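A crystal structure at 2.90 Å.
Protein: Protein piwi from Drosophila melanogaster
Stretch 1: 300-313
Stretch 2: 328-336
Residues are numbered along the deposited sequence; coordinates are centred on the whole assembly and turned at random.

Stretch 1, residues 300-313: NIRIRDHNQPLLIS
Stretch 2, residues 328-336: VVLIPELCR

Residues 300-313 and 328-336 belong to one chain and bury 855 Å² between them, both sides summed. The pairing is antiparallel. L311 faces L330 as the hydrogen-bonded pair, CA to CA 5.0 Å. I312 faces V329 as the non-hydrogen-bonded pair, CA to CA 4.7 Å. Backbones are extended here: phi/psi is -95/122 at L311, -105/122 at I312, -125/113 at V329 and -111/157 at L330.

Backbone hydrogen bonds hold this register. L311 N donates to L330 O at 2.9 Å, and L330 N returns to L311 O at 2.8 Å. S313 N to V328 O and V328 N to S313 O are both 2.9 Å. Two CA-H...O contacts lie between these rings: V329 CA to L311 O and I312 CA to V328 O, each 3.4 Å.

Beyond the ladder, stretch 2 turns. P332 (-60/-33, C-gamma exo) and E333 (-63/-19) form a short 3-10 segment. L334 N donates to I331 O at 2.9 Å, and C335 N to P332 O at 3.3 Å. C335 then resumes an extended conformation, -117/131.

The polar contacts center on E333 and Q308. E333 has chi1 t, chi2 t and chi3 -11°. Its carboxylate reaches the backbone of stretch 1: D305 N donates to E333 OE1 at 3.2 Å, nearly straight at 168°. R304 N makes weak bonds to E333 OE1 at 3.3 Å and E333 OE2 at 3.4 Å. Q308 has chi1 p, chi2 t and chi3 -44°. Its amide works both ways. Q308 OE1 accepts from E333 N at 3.0 Å, while Q308 NE2 donates to D305 O at 2.7 Å and, weakly, to E333 OE1 at 3.1 Å. One side chain thus ties the 3-10 segment to the bend of its own stretch.

Apolar contacts fill the remainder. L311 (m, t) and L330 (m, t) share a sheet face, with L311 CB to L330 CB at 4.4 Å. L311 also meets the turn, L311 CG to P332 CG at 4.0 Å and L311 CD1 to C335 SG at 4.1 Å. I312 (t, p) and V329 (chi1 -105°) point to the other face. L310 CD2 lies 4.0 Å from V329 CG1; L310 chi1 is -93°, chi2 p. I303 (m, t) starts sideways, but its end comes nearer: I303 CD1 to I331 CG1 is 3.7 Å, and I303 CG1 to L334 CD1 is 3.9 Å. I301 (m, m) points toward stretch 2, placing I301 CG2 3.6 Å from L334 CD2. I331 is m, p; L334 is m, t.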

# COMPACT_ATOMS: atom_id res chain seq x y z
N ASN A 300 11.02 31.55 -8.29
CA ASN A 300 12.27 31.58 -9.05
C ASN A 300 12.17 30.72 -10.31
O ASN A 300 13.08 29.96 -10.65
CB ASN A 300 13.46 31.16 -8.18
CG ASN A 300 14.78 31.72 -8.68
OD1 ASN A 300 14.80 32.58 -9.56
ND2 ASN A 300 15.88 31.25 -8.11
N ILE A 301 11.03 30.82 -10.99
CA ILE A 301 10.75 30.08 -12.21
C ILE A 301 10.67 31.08 -13.36
O ILE A 301 9.87 32.02 -13.32
CB ILE A 301 9.46 29.26 -12.10
CG1 ILE A 301 9.57 28.24 -10.96
CG2 ILE A 301 9.15 28.57 -13.41
CD1 ILE A 301 10.66 27.22 -11.17
N ARG A 302 11.50 30.88 -14.38
CA ARG A 302 11.59 31.79 -15.51
C ARG A 302 10.73 31.28 -16.66
O ARG A 302 10.74 30.09 -16.98
CB ARG A 302 13.04 31.95 -15.97
N ILE A 303 10.00 32.20 -17.29
CA ILE A 303 9.12 31.88 -18.41
C ILE A 303 9.82 32.35 -19.68
O ILE A 303 10.03 33.55 -19.88
CB ILE A 303 7.74 32.54 -18.24
CG1 ILE A 303 7.06 32.00 -16.98
CG2 ILE A 303 6.88 32.29 -19.48
CD1 ILE A 303 5.78 32.74 -16.61
N ARG A 304 10.16 31.40 -20.55
CA ARG A 304 10.95 31.70 -21.75
C ARG A 304 10.09 32.03 -22.96
O ARG A 304 10.50 32.85 -23.79
CB ARG A 304 11.87 30.53 -22.08
N ASP A 305 8.92 31.41 -23.09
CA ASP A 305 8.04 31.62 -24.23
C ASP A 305 7.00 32.68 -23.85
O ASP A 305 6.19 32.47 -22.94
CB ASP A 305 7.36 30.32 -24.65
CG ASP A 305 6.70 30.41 -26.01
OD1 ASP A 305 6.71 31.50 -26.61
OD2 ASP A 305 6.18 29.38 -26.49
N HIS A 306 7.02 33.81 -24.56
CA HIS A 306 6.16 34.94 -24.24
C HIS A 306 4.89 34.99 -25.07
O HIS A 306 3.99 35.78 -24.76
CB HIS A 306 6.93 36.26 -24.42
N ASN A 307 4.78 34.16 -26.11
CA ASN A 307 3.61 34.17 -26.98
C ASN A 307 2.55 33.14 -26.60
O ASN A 307 1.47 33.14 -27.19
CB ASN A 307 4.03 33.94 -28.44
N GLN A 308 2.84 32.27 -25.63
CA GLN A 308 1.91 31.21 -25.28
C GLN A 308 0.65 31.77 -24.64
O GLN A 308 0.67 32.83 -24.01
CB GLN A 308 2.58 30.22 -24.33
CG GLN A 308 3.16 30.85 -23.08
CD GLN A 308 3.94 29.86 -22.23
OE1 GLN A 308 3.50 28.73 -22.03
NE2 GLN A 308 5.11 30.27 -21.76
N PRO A 309 -0.49 31.07 -24.80
CA PRO A 309 -1.73 31.52 -24.14
C PRO A 309 -1.72 31.23 -22.65
O PRO A 309 -0.70 30.80 -22.11
CB PRO A 309 -2.82 30.73 -24.87
CG PRO A 309 -2.13 29.47 -25.28
CD PRO A 309 -0.72 29.87 -25.62
N LEU A 310 -2.84 31.48 -21.97
CA LEU A 310 -2.95 31.21 -20.54
C LEU A 310 -4.04 30.18 -20.29
O LEU A 310 -5.07 30.18 -20.96
CB LEU A 310 -3.26 32.50 -19.77
CG LEU A 310 -2.08 33.29 -19.20
CD1 LEU A 310 -1.10 33.68 -20.29
CD2 LEU A 310 -2.59 34.52 -18.48
N LEU A 311 -3.83 29.30 -19.32
CA LEU A 311 -4.84 28.32 -18.94
C LEU A 311 -5.64 28.89 -17.77
O LEU A 311 -5.06 29.21 -16.73
CB LEU A 311 -4.20 26.99 -18.57
CG LEU A 311 -3.16 26.41 -19.53
CD1 LEU A 311 -2.59 25.11 -18.98
CD2 LEU A 311 -3.76 26.19 -20.92
N ILE A 312 -6.95 29.03 -17.94
CA ILE A 312 -7.81 29.58 -16.89
C ILE A 312 -8.59 28.43 -16.26
O ILE A 312 -9.31 27.70 -16.95
CB ILE A 312 -8.74 30.67 -17.44
CG1 ILE A 312 -9.99 30.81 -16.56
CG2 ILE A 312 -9.09 30.43 -18.89
CD1 ILE A 312 -9.79 31.66 -15.32
N SER A 313 -8.42 28.28 -14.95
CA SER A 313 -9.07 27.22 -14.18
C SER A 313 -10.00 27.81 -13.12
O SER A 313 -9.60 28.63 -12.30
CB SER A 313 -8.02 26.33 -13.51
OG SER A 313 -8.61 25.49 -12.53
N VAL A 328 -7.88 30.72 -11.27
CA VAL A 328 -6.43 30.85 -11.39
C VAL A 328 -6.02 30.87 -12.86
O VAL A 328 -6.73 30.34 -13.73
CB VAL A 328 -5.70 29.73 -10.63
CG1 VAL A 328 -6.36 29.49 -9.27
CG2 VAL A 328 -5.67 28.46 -11.45
N VAL A 329 -4.86 31.47 -13.13
CA VAL A 329 -4.33 31.62 -14.48
C VAL A 329 -2.93 31.02 -14.49
O VAL A 329 -2.02 31.56 -13.85
CB VAL A 329 -4.31 33.08 -14.94
CG1 VAL A 329 -5.44 33.34 -15.93
CG2 VAL A 329 -4.45 34.00 -13.74
N LEU A 330 -2.76 29.93 -15.22
CA LEU A 330 -1.52 29.16 -15.25
C LEU A 330 -0.84 29.30 -16.60
O LEU A 330 -1.47 29.61 -17.62
CB LEU A 330 -1.81 27.68 -14.97
CG LEU A 330 -2.81 27.39 -13.85
CD1 LEU A 330 -3.29 25.95 -13.92
CD2 LEU A 330 -2.20 27.69 -12.49
N ILE A 331 0.47 29.06 -16.60
CA ILE A 331 1.30 29.15 -17.80
C ILE A 331 1.52 27.74 -18.33
O ILE A 331 1.95 26.87 -17.56
CB ILE A 331 2.64 29.85 -17.51
CG1 ILE A 331 2.47 31.37 -17.48
CG2 ILE A 331 3.68 29.46 -18.55
CD1 ILE A 331 1.78 31.91 -16.24
N PRO A 332 1.23 27.47 -19.61
CA PRO A 332 1.40 26.11 -20.13
C PRO A 332 2.82 25.59 -20.03
O PRO A 332 3.02 24.38 -19.83
CB PRO A 332 0.95 26.23 -21.59
CG PRO A 332 0.05 27.42 -21.61
CD PRO A 332 0.62 28.37 -20.60
N GLU A 333 3.82 26.46 -20.15
CA GLU A 333 5.21 26.05 -20.00
C GLU A 333 5.50 25.53 -18.60
O GLU A 333 6.49 24.81 -18.40
CB GLU A 333 6.14 27.22 -20.34
CG GLU A 333 7.62 26.87 -20.41
CD GLU A 333 8.48 28.07 -20.77
OE1 GLU A 333 7.91 29.11 -21.17
OE2 GLU A 333 9.72 27.98 -20.66
N LEU A 334 4.65 25.85 -17.62
CA LEU A 334 4.86 25.48 -16.23
C LEU A 334 3.83 24.47 -15.72
O LEU A 334 3.73 24.26 -14.51
CB LEU A 334 4.85 26.72 -15.34
CG LEU A 334 5.67 27.92 -15.84
CD1 LEU A 334 5.64 29.05 -14.82
CD2 LEU A 334 7.10 27.51 -16.15
N CYS A 335 3.06 23.85 -16.61
CA CYS A 335 2.04 22.88 -16.23
C CYS A 335 2.39 21.52 -16.82
O CYS A 335 2.68 21.41 -18.01
CB CYS A 335 0.65 23.32 -16.69
SG CYS A 335 0.04 24.81 -15.89
N ARG A 336 2.35 20.49 -15.98
CA ARG A 336 2.64 19.12 -16.38
C ARG A 336 1.36 18.30 -16.33
O ARG A 336 0.64 18.33 -15.33
CB ARG A 336 3.71 18.50 -15.49